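Local coordinates for protein diol-dehydratase (Roseburia inulinivorans, PDB 5I2A) that dehydrates 1,2-propanediol as a B12-independent glycyl radical enzyme related to pyruvate formate-lyase, at residues A[172-177]-A[266-271]; A[181-186]-A[212-217]; A[187-192]-A[205-210]; A[273-278]-A[524-529]; A[532-535]-A[540-543]. All coordinates share one frame; numbering follows the deposited sequence.

Overall arrangement
The five contacts lie on one side of the chain's centre, in the mainly helical part of the pyruvate formate lyase-like region. Contacts 1, 2 and 3 follow one another along helix 171-190, and by chain order contact 3 is nested inside contact 2, which is nested inside contact 1. Contacts 2 and 3, with centres about 10 Å apart, also share helix 200-233; contact 1 shares helix 262-279 with contact 4. Contacts 4 and 5 come later in the chain, with centres about 12 Å apart, and both touch contacts 2 and 3. Residues 524-543 thus return from far along the sequence to pack on the earlier helices, joining distant parts of the chain in one mainly helical cluster.

Contact 1 (A[172-177]-A[266-271]); sequences ETVLAI and CQSFWF
Val174 and Leu175 of helix 171-190 meet helix 262-279 chiefly at Ser268, and the contact divides into a packed side and a watery one. On the packed side CD2 of Leu175 lies 3.9 Å from CB of Ser268 and 4.3 Å from the backbone N of Phe269. Leu175 reaches this place because its CG stands anti to the carbonyl carbon (chi1 -65°), which carries the isobutyl end across although the CB itself does not face the other helix. CG1 of Val174 adds a separate approach of 3.6 Å to OG of Ser268. This is oblique antiparallel helix packing within the pyruvate formate lyase-like part of the chain: the two short segments run at 136° to each other with their axes 9.7 Å apart, and bury just 132 Å² between them. On the looser side a water takes up the remaining distance. It donates to the carbonyl O of Val174 at 2.8 Å and accepts from OG of Ser268 at 2.9 Å, so the serine hydroxyl has a polar partner although the residue is buried. The ring of Phe269 swings off to meet Phe290 edge-to-face, and Tyr293 covers both Leu175 and Phe269.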
# COMPACT_ATOMS: atom_id res chain seq x y z
N GLU A 172 -19.98 -10.93 21.14
CA GLU A 172 -21.27 -11.61 21.04
C GLU A 172 -21.39 -12.43 19.75
O GLU A 172 -22.11 -13.42 19.71
CB GLU A 172 -22.40 -10.59 21.14
CG GLU A 172 -22.49 -9.64 19.96
CD GLU A 172 -21.51 -8.46 20.04
OE1 GLU A 172 -20.80 -8.30 21.06
OE2 GLU A 172 -21.44 -7.71 19.05
N THR A 173 -20.68 -12.01 18.69
CA THR A 173 -20.70 -12.79 17.47
C THR A 173 -19.99 -14.13 17.70
O THR A 173 -20.49 -15.17 17.30
CB THR A 173 -20.03 -12.05 16.30
OG1 THR A 173 -20.80 -10.88 15.98
CG2 THR A 173 -19.96 -12.95 15.08
N VAL A 174 -18.84 -14.08 18.36
CA VAL A 174 -18.08 -15.30 18.63
C VAL A 174 -18.88 -16.26 19.53
O VAL A 174 -18.90 -17.46 19.30
CB VAL A 174 -16.72 -14.97 19.29
CG1 VAL A 174 -15.96 -16.24 19.64
CG2 VAL A 174 -15.87 -14.08 18.36
N LEU A 175 -19.54 -15.71 20.54
CA LEU A 175 -20.38 -16.50 21.43
C LEU A 175 -21.53 -17.18 20.69
O LEU A 175 -21.79 -18.35 20.90
CB LEU A 175 -20.93 -15.64 22.57
CG LEU A 175 -19.90 -15.06 23.53
CD1 LEU A 175 -20.55 -14.17 24.57
CD2 LEU A 175 -19.17 -16.18 24.22
N ALA A 176 -22.20 -16.44 19.80
CA ALA A 176 -23.41 -16.96 19.17
C ALA A 176 -23.13 -17.88 17.97
O ALA A 176 -23.84 -18.85 17.78
CB ALA A 176 -24.32 -15.80 18.75
N ILE A 177 -22.11 -17.60 17.16
CA ILE A 177 -21.91 -18.44 15.98
C ILE A 177 -20.54 -19.11 15.96
O ILE A 177 -20.28 -19.96 15.13
CB ILE A 177 -22.14 -17.65 14.65
CG1 ILE A 177 -21.04 -16.61 14.37
CG2 ILE A 177 -23.53 -17.01 14.65
CD1 ILE A 177 -21.26 -15.83 13.03
N CYS A 266 -17.65 -17.99 29.09
CA CYS A 266 -16.54 -17.33 29.79
C CYS A 266 -15.19 -17.63 29.14
O CYS A 266 -14.36 -16.73 28.97
CB CYS A 266 -16.49 -17.76 31.26
SG CYS A 266 -17.80 -17.07 32.26
N GLN A 267 -14.98 -18.90 28.81
CA GLN A 267 -13.72 -19.33 28.22
C GLN A 267 -13.56 -18.78 26.81
O GLN A 267 -12.47 -18.40 26.42
CB GLN A 267 -13.63 -20.86 28.20
CG GLN A 267 -12.31 -21.41 27.67
CD GLN A 267 -11.13 -20.99 28.50
OE1 GLN A 267 -10.93 -21.47 29.63
NE2 GLN A 267 -10.32 -20.09 27.94
N SER A 268 -14.66 -18.77 26.06
CA SER A 268 -14.67 -18.24 24.70
C SER A 268 -14.35 -16.75 24.72
O SER A 268 -13.48 -16.30 23.98
CB SER A 268 -16.03 -18.47 24.05
OG SER A 268 -15.96 -18.18 22.68
N PHE A 269 -15.05 -16.01 25.56
CA PHE A 269 -14.72 -14.62 25.79
C PHE A 269 -13.24 -14.43 26.11
O PHE A 269 -12.58 -13.59 25.49
CB PHE A 269 -15.54 -14.04 26.94
CG PHE A 269 -14.95 -12.80 27.51
CD1 PHE A 269 -15.15 -11.58 26.89
CD2 PHE A 269 -14.16 -12.85 28.64
CE1 PHE A 269 -14.60 -10.43 27.40
CE2 PHE A 269 -13.60 -11.70 29.15
CZ PHE A 269 -13.82 -10.49 28.52
N TRP A 270 -12.71 -15.21 27.05
CA TRP A 270 -11.34 -14.97 27.48
C TRP A 270 -10.34 -15.23 26.34
O TRP A 270 -9.41 -14.47 26.18
CB TRP A 270 -10.94 -15.81 28.70
CG TRP A 270 -9.48 -15.57 29.02
CD1 TRP A 270 -8.45 -16.45 28.88
CD2 TRP A 270 -8.89 -14.32 29.43
NE1 TRP A 270 -7.26 -15.84 29.22
CE2 TRP A 270 -7.51 -14.53 29.55
CE3 TRP A 270 -9.42 -13.05 29.72
CZ2 TRP A 270 -6.64 -13.52 29.94
CZ3 TRP A 270 -8.55 -12.05 30.11
CH2 TRP A 270 -7.17 -12.29 30.22
N PHE A 271 -10.53 -16.30 25.58
CA PHE A 271 -9.63 -16.57 24.45
C PHE A 271 -9.61 -15.39 23.46
O PHE A 271 -8.56 -15.01 22.98
CB PHE A 271 -10.03 -17.87 23.74
CG PHE A 271 -9.43 -19.12 24.36
CD1 PHE A 271 -8.13 -19.13 24.82
CD2 PHE A 271 -10.18 -20.28 24.48
CE1 PHE A 271 -7.57 -20.27 25.39
CE2 PHE A 271 -9.64 -21.43 25.04
CZ PHE A 271 -8.34 -21.43 25.50
O HOH W 1 -18.19 -19.37 21.27

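Contact 2 (A[181-186]-A[212-217]); sequences GVKEKV and ISCDAV
Val182 opens the contact, its CG1 resting 4.0 Å from SG of Cys214. That branch is held anti to the backbone N (chi1 171°), and the same valine also packs on Cys529 and Leu530, so it fills a junction with the helix 525-529 region as well. One residue on, Lys183 contributes most. Its CG lies 3.7 Å from CB of Cys214, which makes the start of the chain an apolar neighbour; a bend at chi3 (-66°) then turns the amino end across the side chain of Asp215, the two running about perpendicular. There NZ forms a salt bridge of 2.6 Å with OD1 of Asp215, meeting the syn lone pair, on the side of the other oxygen. A water completes a ring beside it, accepting from NZ of Lys183 at 3.2 Å and donating to OD2 of Asp215 at 2.7 Å. Both carboxylate oxygens are therefore tied to the ammonium group, one directly and one through water. Val186, a turn further along, packs on Leu207, Ile210 and Leu211 of the same partner helix. With the short segments at 168° and their axes 10.0 Å apart, this is the near-antiparallel pairing of an alpha-alpha hairpin, formed by the consecutive helices 171-190 and 200-233.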
# COMPACT_ATOMS: atom_id res chain seq x y z
N GLY A 181 -18.65 -20.03 12.66
CA GLY A 181 -19.62 -19.14 12.05
C GLY A 181 -18.98 -17.94 11.35
O GLY A 181 -19.47 -17.52 10.31
N VAL A 182 -17.92 -17.39 11.93
CA VAL A 182 -17.25 -16.26 11.30
C VAL A 182 -16.63 -16.71 9.97
O VAL A 182 -16.76 -16.03 8.97
CB VAL A 182 -16.17 -15.64 12.22
CG1 VAL A 182 -15.34 -14.60 11.47
CG2 VAL A 182 -16.85 -15.00 13.43
N LYS A 183 -16.00 -17.88 9.97
CA LYS A 183 -15.41 -18.43 8.75
C LYS A 183 -16.47 -18.63 7.68
O LYS A 183 -16.25 -18.34 6.50
CB LYS A 183 -14.71 -19.75 9.03
CG LYS A 183 -13.44 -19.60 9.82
CD LYS A 183 -12.62 -20.87 9.78
CE LYS A 183 -13.30 -22.01 10.50
NZ LYS A 183 -12.56 -23.30 10.33
N GLU A 184 -17.64 -19.11 8.09
CA GLU A 184 -18.72 -19.32 7.13
C GLU A 184 -19.19 -17.99 6.54
O GLU A 184 -19.52 -17.91 5.37
CB GLU A 184 -19.90 -20.06 7.77
CG GLU A 184 -20.80 -20.75 6.74
CD GLU A 184 -20.03 -21.24 5.50
OE1 GLU A 184 -19.16 -22.13 5.65
OE2 GLU A 184 -20.30 -20.72 4.39
N LYS A 185 -19.23 -16.95 7.37
CA LYS A 185 -19.54 -15.61 6.89
C LYS A 185 -18.51 -15.16 5.85
O LYS A 185 -18.85 -14.58 4.83
CB LYS A 185 -19.58 -14.66 8.08
CG LYS A 185 -19.95 -13.20 7.82
CD LYS A 185 -20.17 -12.54 9.20
CE LYS A 185 -20.17 -11.02 9.15
NZ LYS A 185 -20.28 -10.47 10.53
N VAL A 186 -17.25 -15.45 6.12
CA VAL A 186 -16.17 -15.10 5.21
C VAL A 186 -16.34 -15.85 3.89
O VAL A 186 -16.28 -15.24 2.81
CB VAL A 186 -14.80 -15.41 5.83
CG1 VAL A 186 -13.67 -15.30 4.78
CG2 VAL A 186 -14.56 -14.47 7.00
N ILE A 212 -7.35 -18.12 7.93
CA ILE A 212 -6.14 -18.58 8.57
C ILE A 212 -6.08 -18.12 10.03
O ILE A 212 -5.75 -18.90 10.92
CB ILE A 212 -4.91 -18.10 7.79
CG1 ILE A 212 -4.87 -18.82 6.43
CG2 ILE A 212 -3.63 -18.38 8.57
CD1 ILE A 212 -3.93 -18.21 5.42
N SER A 213 -6.44 -16.86 10.28
CA SER A 213 -6.39 -16.33 11.64
C SER A 213 -7.43 -17.00 12.54
O SER A 213 -7.17 -17.26 13.71
CB SER A 213 -6.61 -14.80 11.63
OG SER A 213 -5.64 -14.16 10.82
N CYS A 214 -8.62 -17.27 12.02
CA CYS A 214 -9.63 -17.95 12.81
C CYS A 214 -9.17 -19.37 13.16
O CYS A 214 -9.29 -19.80 14.31
CB CYS A 214 -10.96 -17.98 12.08
SG CYS A 214 -11.80 -16.39 12.07
N ASP A 215 -8.63 -20.09 12.19
CA ASP A 215 -8.15 -21.44 12.44
C ASP A 215 -6.96 -21.46 13.42
O ASP A 215 -6.82 -22.40 14.19
CB ASP A 215 -7.79 -22.15 11.13
CG ASP A 215 -9.02 -22.59 10.36
OD1 ASP A 215 -10.05 -22.88 11.01
OD2 ASP A 215 -8.98 -22.63 9.11
N ALA A 216 -6.14 -20.42 13.40
CA ALA A 216 -5.05 -20.28 14.37
C ALA A 216 -5.56 -20.19 15.82
O ALA A 216 -4.99 -20.78 16.73
CB ALA A 216 -4.21 -19.07 14.04
N VAL A 217 -6.64 -19.45 16.03
CA VAL A 217 -7.19 -19.31 17.37
C VAL A 217 -7.84 -20.63 17.81
O VAL A 217 -7.75 -21.01 18.96
CB VAL A 217 -8.21 -18.17 17.44
CG1 VAL A 217 -8.83 -18.07 18.83
CG2 VAL A 217 -7.55 -16.83 17.03
O HOH W 2 -10.93 -23.87 7.62

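Contact 3 (A[187-192]-A[205-210]); sequences RKEMEN and CFLESI
Met190 and Leu207 interlock near the closed end of the alpha-alpha hairpin made by helices 171-190 and 200-233, where the chain is about to turn from one helix into the next. From CB, the methionine first places CG anti to the carbonyl carbon (chi1 -75°), and the chain then runs extended through SD to CE. Its CG packs on the branch of Leu207, 3.8 Å from CD1. The two side chains slide past each other in opposite directions, so that the far end of the methionine arrives beside the base of the leucine: CE is 3.7 Å from CB of Leu207. CE also lies 3.6 Å from the backbone N of Glu208 and, beyond it, meets the carboxylate. Here it sits over the flat face, nearly straight above CD of Glu208 at 3.6 Å. The bend of Glu208 at chi2 (-84°) folds its carboxylate back to where the methyl can meet it, and the two side chains cross at a steep angle. On the other flank CG of Glu189 touches CD1 of Leu207 at 4.0 Å, while its carboxylate turns to a salt bridge with Lys203 and its CG also packs on Ile535. Behind the contact face, helix 49-63 packs on Cys205 and Ser209, and Tyr140 of the second subunit touches Cys205. The carbonyl O of Cys205 takes two donors from opposite faces of its plane, Ser209 N at 2.9 Å and Ser209 OG at 2.8 Å.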
# COMPACT_ATOMS: atom_id res chain seq x y z
N ARG A 187 -16.57 -17.16 3.97
CA ARG A 187 -16.73 -17.97 2.77
C ARG A 187 -17.94 -17.52 1.96
O ARG A 187 -17.89 -17.52 0.74
CB ARG A 187 -16.82 -19.45 3.14
CG ARG A 187 -15.52 -19.96 3.73
CD ARG A 187 -15.35 -21.46 3.64
NE ARG A 187 -14.00 -21.85 4.02
CZ ARG A 187 -13.65 -22.26 5.23
NH1 ARG A 187 -14.57 -22.32 6.19
NH2 ARG A 187 -12.40 -22.60 5.49
N LYS A 188 -19.00 -17.11 2.64
CA LYS A 188 -20.16 -16.60 1.93
C LYS A 188 -19.82 -15.29 1.20
O LYS A 188 -20.29 -15.06 0.09
CB LYS A 188 -21.34 -16.39 2.86
CG LYS A 188 -22.65 -16.25 2.10
CD LYS A 188 -23.44 -17.56 2.14
CE LYS A 188 -24.40 -17.70 0.95
NZ LYS A 188 -23.78 -18.43 -0.20
N GLU A 189 -19.01 -14.43 1.81
CA GLU A 189 -18.62 -13.19 1.13
C GLU A 189 -17.70 -13.48 -0.06
O GLU A 189 -17.77 -12.82 -1.10
CB GLU A 189 -17.94 -12.22 2.09
CG GLU A 189 -17.53 -10.91 1.45
CD GLU A 189 -18.72 -10.12 0.94
OE1 GLU A 189 -19.80 -10.21 1.56
OE2 GLU A 189 -18.58 -9.41 -0.07
N MET A 190 -16.85 -14.50 0.08
CA MET A 190 -15.98 -14.92 -1.02
C MET A 190 -16.76 -15.24 -2.30
O MET A 190 -16.28 -15.00 -3.41
CB MET A 190 -15.17 -16.13 -0.60
CG MET A 190 -14.03 -15.80 0.34
SD MET A 190 -13.13 -17.31 0.77
CE MET A 190 -11.65 -16.62 1.51
N GLU A 191 -17.97 -15.78 -2.12
CA GLU A 191 -18.84 -16.12 -3.24
C GLU A 191 -19.29 -14.90 -4.04
O GLU A 191 -19.64 -15.03 -5.21
CB GLU A 191 -20.06 -16.91 -2.75
CG GLU A 191 -19.72 -18.34 -2.38
CD GLU A 191 -20.83 -19.05 -1.62
OE1 GLU A 191 -20.52 -20.00 -0.87
OE2 GLU A 191 -22.01 -18.66 -1.76
N ASN A 192 -19.29 -13.73 -3.41
CA ASN A 192 -19.61 -12.50 -4.13
C ASN A 192 -18.45 -11.96 -4.97
O ASN A 192 -18.62 -11.01 -5.72
CB ASN A 192 -20.06 -11.41 -3.15
CG ASN A 192 -21.35 -11.75 -2.43
OD1 ASN A 192 -22.23 -12.41 -2.97
ND2 ASN A 192 -21.46 -11.29 -1.18
N CYS A 205 -7.33 -11.93 -0.77
CA CYS A 205 -6.21 -12.14 0.13
C CYS A 205 -6.61 -11.84 1.60
O CYS A 205 -6.27 -12.59 2.50
CB CYS A 205 -5.01 -11.28 -0.27
SG CYS A 205 -3.48 -11.66 0.64
N PHE A 206 -7.31 -10.73 1.81
CA PHE A 206 -7.76 -10.35 3.15
C PHE A 206 -8.72 -11.40 3.73
O PHE A 206 -8.56 -11.82 4.87
CB PHE A 206 -8.43 -8.97 3.13
CG PHE A 206 -9.04 -8.57 4.43
CD1 PHE A 206 -8.25 -8.26 5.53
CD2 PHE A 206 -10.42 -8.52 4.57
CE1 PHE A 206 -8.83 -7.90 6.74
CE2 PHE A 206 -11.00 -8.15 5.77
CZ PHE A 206 -10.21 -7.84 6.86
N LEU A 207 -9.69 -11.83 2.93
CA LEU A 207 -10.63 -12.85 3.36
C LEU A 207 -9.92 -14.18 3.68
O LEU A 207 -10.23 -14.81 4.68
CB LEU A 207 -11.74 -13.06 2.32
CG LEU A 207 -12.66 -11.84 2.08
CD1 LEU A 207 -13.73 -12.11 1.03
CD2 LEU A 207 -13.31 -11.38 3.38
N GLU A 208 -8.95 -14.59 2.86
CA GLU A 208 -8.21 -15.82 3.15
C GLU A 208 -7.42 -15.67 4.44
O GLU A 208 -7.29 -16.62 5.21
CB GLU A 208 -7.24 -16.19 2.03
CG GLU A 208 -7.87 -16.41 0.67
CD GLU A 208 -8.42 -17.80 0.48
OE1 GLU A 208 -8.52 -18.56 1.47
OE2 GLU A 208 -8.75 -18.14 -0.69
N SER A 209 -6.88 -14.48 4.66
CA SER A 209 -6.14 -14.16 5.88
C SER A 209 -7.00 -14.31 7.13
O SER A 209 -6.53 -14.75 8.17
CB SER A 209 -5.58 -12.74 5.82
OG SER A 209 -4.60 -12.65 4.80
N ILE A 210 -8.27 -13.93 7.03
CA ILE A 210 -9.18 -14.12 8.14
C ILE A 210 -9.36 -15.61 8.46
O ILE A 210 -9.30 -16.01 9.62
CB ILE A 210 -10.55 -13.48 7.88
CG1 ILE A 210 -10.41 -11.96 7.81
CG2 ILE A 210 -11.55 -13.90 8.97
CD1 ILE A 210 -11.74 -11.21 7.45

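Contact 4 (A[273-278]-A[524-529]); sequences QQVLQI and LPFESC
Val275 and Leu276 pack side by side against the start of helix 525-529. CG2 of Val275 comes to 3.6 Å from CE2 of Phe526, and CD2 of Leu276 to 3.9 Å from CD2 of the same ring; both methyls approach the ring obliquely. CD2 of Leu276 also bears on the backbone of the next residue, 3.7 Å from CA of Glu527, with the leucine and glutamate side chains about perpendicular. Phe526 is brought up to the valine with its ring extended from the main chain, CG anti to the backbone N (chi1 -170°).

The second shell fixes both helices. Glu279, three residues after Leu276 at the end of helix 262-279, accepts from the backbone N of Phe526 through OE2 and from that of Glu527 through OE1, so the first turn of helix 525-529 is held by helix 262-279 itself. Within that short helix, OG of Ser528 donates to the carbonyl O of Leu524 at 2.7 Å, on the face of its plane opposite to Ser528 N, which bonds the same oxygen at 3.0 Å. On the other segment, NE2 of Gln277 reaches back to O of Gln273 at 3.0 Å in a nearly straight bond (174°).

The N-to-C directions of the two short helical segments are 135° apart, with 9.9 Å between their axes. Helix 49-63 covers Val275 and Leu524, and helix 200-233 lies against Pro525, Phe526, Ser528 and Cys529, so the contact is buried with two further helices packed on it.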
# COMPACT_ATOMS: atom_id res chain seq x y z
N GLN A 273 -10.37 -12.17 24.19
CA GLN A 273 -9.70 -11.10 24.92
C GLN A 273 -8.19 -11.26 24.89
O GLN A 273 -7.45 -10.29 24.74
CB GLN A 273 -10.17 -11.05 26.38
CG GLN A 273 -9.62 -9.87 27.19
CD GLN A 273 -10.23 -8.53 26.77
OE1 GLN A 273 -11.23 -8.48 26.05
NE2 GLN A 273 -9.62 -7.43 27.22
N GLN A 274 -7.73 -12.49 25.06
CA GLN A 274 -6.31 -12.78 25.11
C GLN A 274 -5.64 -12.69 23.74
O GLN A 274 -4.64 -11.99 23.59
CB GLN A 274 -6.06 -14.17 25.71
CG GLN A 274 -4.58 -14.47 25.89
CD GLN A 274 -4.29 -15.97 26.04
OE1 GLN A 274 -5.19 -16.80 25.97
NE2 GLN A 274 -3.02 -16.30 26.24
N VAL A 275 -6.17 -13.39 22.74
CA VAL A 275 -5.42 -13.50 21.48
C VAL A 275 -5.39 -12.17 20.71
O VAL A 275 -4.45 -11.93 19.97
CB VAL A 275 -5.97 -14.61 20.55
CG1 VAL A 275 -5.85 -15.97 21.22
CG2 VAL A 275 -7.41 -14.30 20.09
N LEU A 276 -6.40 -11.32 20.91
CA LEU A 276 -6.37 -9.98 20.32
C LEU A 276 -5.09 -9.26 20.74
O LEU A 276 -4.53 -8.51 19.96
CB LEU A 276 -7.60 -9.17 20.74
CG LEU A 276 -8.92 -9.53 20.04
CD1 LEU A 276 -10.07 -8.82 20.71
CD2 LEU A 276 -8.87 -9.18 18.54
N GLN A 277 -4.63 -9.54 21.96
CA GLN A 277 -3.47 -8.85 22.52
C GLN A 277 -2.16 -9.61 22.29
O GLN A 277 -1.08 -9.15 22.65
CB GLN A 277 -3.71 -8.56 24.00
CG GLN A 277 -4.92 -7.61 24.15
CD GLN A 277 -5.25 -7.25 25.56
OE1 GLN A 277 -4.67 -6.34 26.13
NE2 GLN A 277 -6.23 -7.95 26.13
N ILE A 278 -2.28 -10.77 21.66
CA ILE A 278 -1.15 -11.45 21.06
C ILE A 278 -0.98 -10.96 19.61
O ILE A 278 0.12 -10.68 19.17
CB ILE A 278 -1.34 -12.99 21.09
CG1 ILE A 278 -1.27 -13.51 22.53
CG2 ILE A 278 -0.31 -13.70 20.22
CD1 ILE A 278 -1.56 -15.01 22.64
N LEU A 524 -4.66 -6.08 10.57
CA LEU A 524 -4.90 -7.17 11.51
C LEU A 524 -6.13 -7.94 11.10
O LEU A 524 -7.25 -7.51 11.34
CB LEU A 524 -5.07 -6.62 12.92
CG LEU A 524 -3.94 -5.72 13.43
CD1 LEU A 524 -4.28 -5.20 14.83
CD2 LEU A 524 -2.62 -6.49 13.44
N PRO A 525 -5.93 -9.10 10.47
CA PRO A 525 -7.11 -9.84 10.01
C PRO A 525 -7.98 -10.37 11.14
O PRO A 525 -9.18 -10.41 10.95
CB PRO A 525 -6.51 -10.98 9.18
CG PRO A 525 -5.05 -10.96 9.46
CD PRO A 525 -4.68 -9.61 9.90
N PHE A 526 -7.42 -10.74 12.29
CA PHE A 526 -8.31 -11.32 13.31
C PHE A 526 -9.16 -10.25 14.01
O PHE A 526 -10.38 -10.39 14.10
CB PHE A 526 -7.56 -12.15 14.37
CG PHE A 526 -8.51 -12.92 15.25
CD1 PHE A 526 -9.31 -13.92 14.69
CD2 PHE A 526 -8.67 -12.60 16.59
CE1 PHE A 526 -10.24 -14.61 15.47
CE2 PHE A 526 -9.59 -13.30 17.38
CZ PHE A 526 -10.38 -14.30 16.82
N GLU A 527 -8.53 -9.19 14.50
CA GLU A 527 -9.30 -8.07 15.04
C GLU A 527 -10.32 -7.54 14.01
O GLU A 527 -11.47 -7.26 14.35
CB GLU A 527 -8.39 -6.95 15.51
CG GLU A 527 -9.09 -5.84 16.28
CD GLU A 527 -9.56 -4.70 15.41
OE1 GLU A 527 -9.12 -4.61 14.24
OE2 GLU A 527 -10.37 -3.87 15.89
N SER A 528 -9.91 -7.44 12.75
CA SER A 528 -10.80 -6.88 11.72
C SER A 528 -12.05 -7.73 11.48
O SER A 528 -13.13 -7.18 11.24
CB SER A 528 -10.05 -6.70 10.38
OG SER A 528 -9.03 -5.73 10.49
N CYS A 529 -11.93 -9.05 11.54
CA CYS A 529 -13.05 -9.90 11.16
C CYS A 529 -14.17 -9.78 12.19
O CYS A 529 -15.31 -10.10 11.89
CB CYS A 529 -12.63 -11.36 10.99
SG CYS A 529 -12.32 -12.34 12.50

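Contact 5 (A[532-535]-A[540-543]); sequences DDCI and SAQE
A type I beta turn at residues 540-543, on the way from helix 534-537 to strand 548-556, receives the thiol of Cys534 from the first turn of that helix. The evidence for the turn is the bond from Glu543 N to Ser540 O, 3.0 Å, with helix-like backbone angles at Ala541 and Gln542. SG of Cys534, placed anti to its carbonyl carbon (chi1 -64°), lies 3.5 Å from N of Ala541 and 3.9 Å from CB of Ala541. It therefore rests on the peptide linking Ser540 to Ala541, with the methyl of the alanine alongside. The N-H of Ala541 is itself engaged, bonded to OG of Ser528.

The turn is tied together from within by Glu543. Its OE1 accepts from OG of Ser540 at 2.7 Å and from N of Ser540 at 3.1 Å, both on the anti side of the carboxylate; the hydroxyl lies nearer its plane, 15° out, than the backbone N, 34° out. One oxygen thus holds both the side chain and the main chain of Ser540. Gln542 adds two bonds to helix 525-529, OE1 to N of its N-cap residue Leu524 and NE2 to OE1 of Glu527.

A cis peptide precedes Asp533, where the chain enters helix 534-537. Phe206 of helix 200-233 packs on both Cys534 and Ser540, helix 525-529 covers Cys534 and the turn through Ser528, and helix 171-190 meets Asp532 and Ile535.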
# COMPACT_ATOMS: atom_id res chain seq x y z
N ASP A 532 -17.51 -4.79 12.00
CA ASP A 532 -18.16 -4.36 10.75
C ASP A 532 -17.47 -3.10 10.23
O ASP A 532 -17.17 -2.21 11.02
CB ASP A 532 -19.64 -4.06 10.94
CG ASP A 532 -20.44 -5.24 11.43
OD1 ASP A 532 -20.01 -6.40 11.29
OD2 ASP A 532 -21.54 -4.99 11.96
N ASP A 533 -17.27 -2.97 8.92
CA ASP A 533 -17.73 -3.88 7.88
C ASP A 533 -16.57 -4.49 7.12
O ASP A 533 -16.57 -4.53 5.88
CB ASP A 533 -18.61 -3.13 6.87
CG ASP A 533 -20.08 -3.50 6.97
OD1 ASP A 533 -20.39 -4.63 7.40
OD2 ASP A 533 -20.92 -2.66 6.60
N CYS A 534 -15.55 -4.94 7.85
CA CYS A 534 -14.30 -5.34 7.21
C CYS A 534 -14.48 -6.48 6.21
O CYS A 534 -13.95 -6.43 5.10
CB CYS A 534 -13.29 -5.70 8.29
SG CYS A 534 -12.88 -4.26 9.32
N ILE A 535 -15.24 -7.50 6.59
CA ILE A 535 -15.44 -8.66 5.73
C ILE A 535 -16.10 -8.27 4.41
O ILE A 535 -15.61 -8.60 3.34
CB ILE A 535 -16.29 -9.74 6.46
CG1 ILE A 535 -15.42 -10.48 7.47
CG2 ILE A 535 -16.92 -10.72 5.47
CD1 ILE A 535 -16.20 -11.27 8.48
N SER A 540 -8.97 -4.45 6.02
CA SER A 540 -8.78 -4.43 7.45
C SER A 540 -9.31 -3.16 8.09
O SER A 540 -9.52 -2.13 7.42
CB SER A 540 -7.29 -4.60 7.78
OG SER A 540 -6.59 -3.40 7.53
N ALA A 541 -9.50 -3.22 9.39
CA ALA A 541 -9.94 -2.06 10.15
C ALA A 541 -8.87 -0.97 10.08
O ALA A 541 -9.16 0.21 10.23
CB ALA A 541 -10.22 -2.45 11.60
N GLN A 542 -7.63 -1.39 9.87
CA GLN A 542 -6.52 -0.46 9.86
C GLN A 542 -6.46 0.32 8.54
O GLN A 542 -5.76 1.32 8.43
CB GLN A 542 -5.20 -1.19 10.12
CG GLN A 542 -5.09 -1.84 11.51
CD GLN A 542 -6.07 -2.98 11.72
OE1 GLN A 542 -6.24 -3.84 10.86
NE2 GLN A 542 -6.75 -2.98 12.86
N GLU A 543 -7.25 -0.13 7.55
CA GLU A 543 -7.31 0.47 6.21
C GLU A 543 -8.60 1.23 5.89
O GLU A 543 -8.69 1.84 4.83
CB GLU A 543 -7.13 -0.61 5.14
CG GLU A 543 -5.75 -1.21 5.12
CD GLU A 543 -5.72 -2.49 4.33
OE1 GLU A 543 -6.22 -3.52 4.83
OE2 GLU A 543 -5.20 -2.45 3.20